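Local structure of tail spike protein (Acinetobacter phage vB_AbaP_AS12, 6EU4) at residues F149-N154 and D174-A179. The protein probably recognises and degrades capsular polysaccharide on the surface of Acinetobacter baumannii host cells, as a trimeric phage tailspike. Sequence-based numbering, arbitrary orientation. Where two conformers were deposited one is given.
Sequences FIKTTN and DAIMVA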
ATOM      1  N   PHE A 149      18.903  27.271  -9.234  1.00 17.14           N
ATOM      2  CA  PHE A 149      19.742  27.579 -10.386  1.00 17.71           C
ATOM      3  C   PHE A 149      18.852  27.919 -11.567  1.00 17.76           C
ATOM      4  O   PHE A 149      17.917  27.169 -11.871  1.00 17.67           O
ATOM      5  CB  PHE A 149      20.640  26.397 -10.767  1.00 17.89           C
ATOM      6  CG  PHE A 149      21.552  25.935  -9.667  1.00 18.67           C
ATOM      7  CD1 PHE A 149      22.184  26.843  -8.832  1.00 20.50           C
ATOM      8  CD2 PHE A 149      21.780  24.587  -9.465  1.00 22.60           C
ATOM      9  CE1 PHE A 149      23.030  26.410  -7.801  1.00 21.03           C
ATOM     10  CE2 PHE A 149      22.615  24.147  -8.424  1.00 23.27           C
ATOM     11  CZ  PHE A 149      23.237  25.075  -7.594  1.00 21.94           C
ATOM     12  N   ILE A 150      19.175  29.021 -12.243  1.00 15.99           N
ATOM     13  CA  ILE A 150      18.484  29.464 -13.444  0.50 17.16           C
ATOM     14  C   ILE A 150      19.481  29.385 -14.593  1.00 18.37           C
ATOM     15  O   ILE A 150      20.469  30.127 -14.619  1.00 20.09           O
ATOM     16  CB  ILE A 150      17.943  30.889 -13.290  0.50 18.41           C
ATOM     17  CG1 ILE A 150      17.160  31.022 -11.974  0.50 19.37           C
ATOM     18  CG2 ILE A 150      17.087  31.257 -14.490  0.50 18.46           C
ATOM     19  CD1 ILE A 150      15.924  30.162 -11.907  0.50 18.28           C
ATOM     20  N   LYS A 151      19.222  28.500 -15.546  1.00 18.36           N
ATOM     21  CA  LYS A 151      20.111  28.332 -16.682  1.00 18.67           C
ATOM     22  C   LYS A 151      19.659  29.230 -17.827  1.00 18.83           C
ATOM     23  O   LYS A 151      18.480  29.221 -18.194  1.00 19.62           O
ATOM     24  CB  LYS A 151      20.124  26.872 -17.123  1.00 18.41           C
ATOM     25  CG  LYS A 151      21.063  26.662 -18.289  1.00 21.47           C
ATOM     26  CD  LYS A 151      21.790  25.365 -18.177  1.00 22.06           C
ATOM     27  CE  LYS A 151      22.836  25.229 -19.258  1.00 23.66           C
ATOM     28  NZ  LYS A 151      22.255  24.675 -20.471  1.00 22.40           N
ATOM     29  N   THR A 152      20.603  29.978 -18.405  1.00 20.32           N
ATOM     30  CA  THR A 152      20.295  31.051 -19.346  1.00 20.81           C
ATOM     31  C   THR A 152      20.639  30.722 -20.792  1.00 20.69           C
ATOM     32  O   THR A 152      20.461  31.581 -21.672  1.00 20.65           O
ATOM     33  CB  THR A 152      21.053  32.323 -18.959  1.00 23.51           C
ATOM     34  OG1 THR A 152      22.458  32.097 -19.107  1.00 24.83           O
ATOM     35  CG2 THR A 152      20.754  32.713 -17.512  1.00 25.70           C
ATOM     36  N   THR A 153      21.163  29.541 -21.053  1.00 18.83           N
ATOM     37  CA  THR A 153      21.591  29.130 -22.383  1.00 20.41           C
ATOM     38  C   THR A 153      21.217  27.672 -22.589  1.00 19.36           C
ATOM     39  O   THR A 153      20.775  26.982 -21.661  1.00 18.77           O
ATOM     40  CB  THR A 153      23.109  29.225 -22.569  1.00 21.85           C
ATOM     41  OG1 THR A 153      23.708  28.134 -21.840  1.00 21.70           O
ATOM     42  CG2 THR A 153      23.666  30.559 -22.083  1.00 22.49           C
ATOM     43  N   ASN A 154      21.480  27.188 -23.803  1.00 19.72           N
ATOM     44  CA  ASN A 154      21.407  25.764 -24.100  1.00 22.25           C
ATOM     45  C   ASN A 154      22.790  25.110 -24.124  1.00 20.38           C
ATOM     46  O   ASN A 154      22.940  24.021 -24.685  1.00 20.07           O
ATOM     47  CB  ASN A 154      20.692  25.546 -25.438  1.00 20.93           C
ATOM     48  CG  ASN A 154      19.284  26.124 -25.439  1.00 21.15           C
ATOM     49  OD1 ASN A 154      18.995  27.080 -26.171  1.00 22.05           O
ATOM     50  ND2 ASN A 154      18.418  25.583 -24.591  1.00 20.42           N
ATOM     51  N   ASP A 174      22.318  19.272 -22.960  1.00 17.84           N
ATOM     52  CA  ASP A 174      21.720  20.524 -22.498  1.00 18.17           C
ATOM     53  C   ASP A 174      20.837  20.208 -21.293  1.00 16.67           C
ATOM     54  O   ASP A 174      19.709  19.736 -21.447  1.00 16.46           O
ATOM     55  CB  ASP A 174      20.909  21.188 -23.603  1.00 20.10           C
ATOM     56  CG  ASP A 174      20.263  22.492 -23.138  1.00 19.82           C
ATOM     57  OD1 ASP A 174      20.674  23.008 -22.076  1.00 18.72           O
ATOM     58  OD2 ASP A 174      19.360  22.994 -23.834  1.00 19.82           O
ATOM     59  N   ALA A 175      21.373  20.458 -20.101  1.00 14.92           N
ATOM     60  CA  ALA A 175      20.715  20.204 -18.832  1.00 14.16           C
ATOM     61  C   ALA A 175      21.101  21.311 -17.863  1.00 16.52           C
ATOM     62  O   ALA A 175      22.045  22.063 -18.111  1.00 18.55           O
ATOM     63  CB  ALA A 175      21.113  18.847 -18.255  1.00 16.26           C
ATOM     64  N   ILE A 176      20.347  21.437 -16.773  1.00 13.81           N
ATOM     65  CA  ILE A 176      20.678  22.421 -15.741  1.00 14.24           C
ATOM     66  C   ILE A 176      21.663  21.845 -14.747  1.00 16.06           C
ATOM     67  O   ILE A 176      22.678  22.472 -14.418  1.00 14.93           O
ATOM     68  CB  ILE A 176      19.404  22.926 -15.028  1.00 15.46           C
ATOM     69  CG1 ILE A 176      18.403  23.449 -16.058  1.00 15.57           C
ATOM     70  CG2 ILE A 176      19.764  24.013 -14.029  1.00 17.10           C
ATOM     71  CD1 ILE A 176      17.054  23.796 -15.462  1.00 17.36           C
HETATM   72  N   MSE A 177      21.367  20.642 -14.275  1.00 15.37           N
HETATM   73  CA  MSE A 177      22.221  19.921 -13.344  1.00 13.39           C
HETATM   74  C   MSE A 177      22.424  18.488 -13.854  1.00 14.30           C
HETATM   75  O   MSE A 177      21.511  17.891 -14.435  1.00 14.59           O
HETATM   76  CB  MSE A 177      21.592  19.939 -11.930  1.00 14.87           C
HETATM   77  CG  MSE A 177      22.510  19.610 -10.828  1.00 22.32           C
HETATM   78 SE   MSE A 177      21.572  19.979  -9.120  1.00 24.83          SE
HETATM   79  CE  MSE A 177      23.152  20.247  -8.104  1.00 30.29           C
ATOM     80  N   VAL A 178      23.632  17.954 -13.666  1.00 14.57           N
ATOM     81  CA  VAL A 178      24.017  16.644 -14.180  1.00 14.92           C
ATOM     82  C   VAL A 178      24.675  15.851 -13.059  1.00 15.43           C
ATOM     83  O   VAL A 178      25.583  16.359 -12.393  1.00 16.70           O
ATOM     84  CB  VAL A 178      24.994  16.767 -15.368  1.00 15.54           C
ATOM     85  CG1 VAL A 178      25.365  15.386 -15.934  1.00 16.16           C
ATOM     86  CG2 VAL A 178      24.403  17.667 -16.452  1.00 14.61           C
ATOM     87  N   ALA A 179      24.234  14.610 -12.866  1.00 12.98           N
ATOM     88  CA  ALA A 179      24.872  13.683 -11.937  1.00 13.33           C
ATOM     89  C   ALA A 179      25.890  12.848 -12.707  1.00 15.51           C
ATOM     90  O   ALA A 179      25.541  12.225 -13.713  1.00 15.00           O
ATOM     91  CB  ALA A 179      23.837  12.762 -11.285  1.00 13.79           C
TER
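Lys151 and Asp174 illustrate how a parallel beta-helix, as in many phage tailspikes, can hold a charge near a corner, the lysine buried and its partner partly exposed. The end of strand 148-151 and the turn after it lie close beside 174-177, running nearly antiparallel to it (165°), where the chain turns a corner at Ile176 and Met177. Lys151 sends its chain across: CG stands anti to the backbone N (chi1 -179°), a bend at chi2 lays Lys151 CD beside Ala175 O at 3.3 Å, and another at chi4 turns NZ towards the carboxylate. The side chains cross obliquely, Lys151 NZ lying 2.8 Å from Asp174 OD1 in a salt bridge. Lys151 NZ also hydrogen-bonds Thr153 O (3.0 Å), from above the carbonyl plane, and Asn155 O. Asp174 is shared too. Asp174 OD2 accepts a hydrogen bond from Asn154 ND2 (2.9 Å) through the syn lone pair, although amide and carboxylate planes stand 81° apart, while Asp174 OD1 also hydrogen-bonds Tyr200 OH; Asn154 ND2 has a further partner in Thr206 O. Apolar packing continues from this polar end: Ile176 CG1 rests 4.0 Å from Lys151 CB, Ile176 CG2 meets Phe149 CB, and the selenomethionine Met177 brings CE to the ring edge of Phe149, 3.9 Å from CE2. With ammonium and carboxylate paired and each given further polar partners, the buried lysine can probably stay protonated beside the apolar side chains of Phe149 and Ile176.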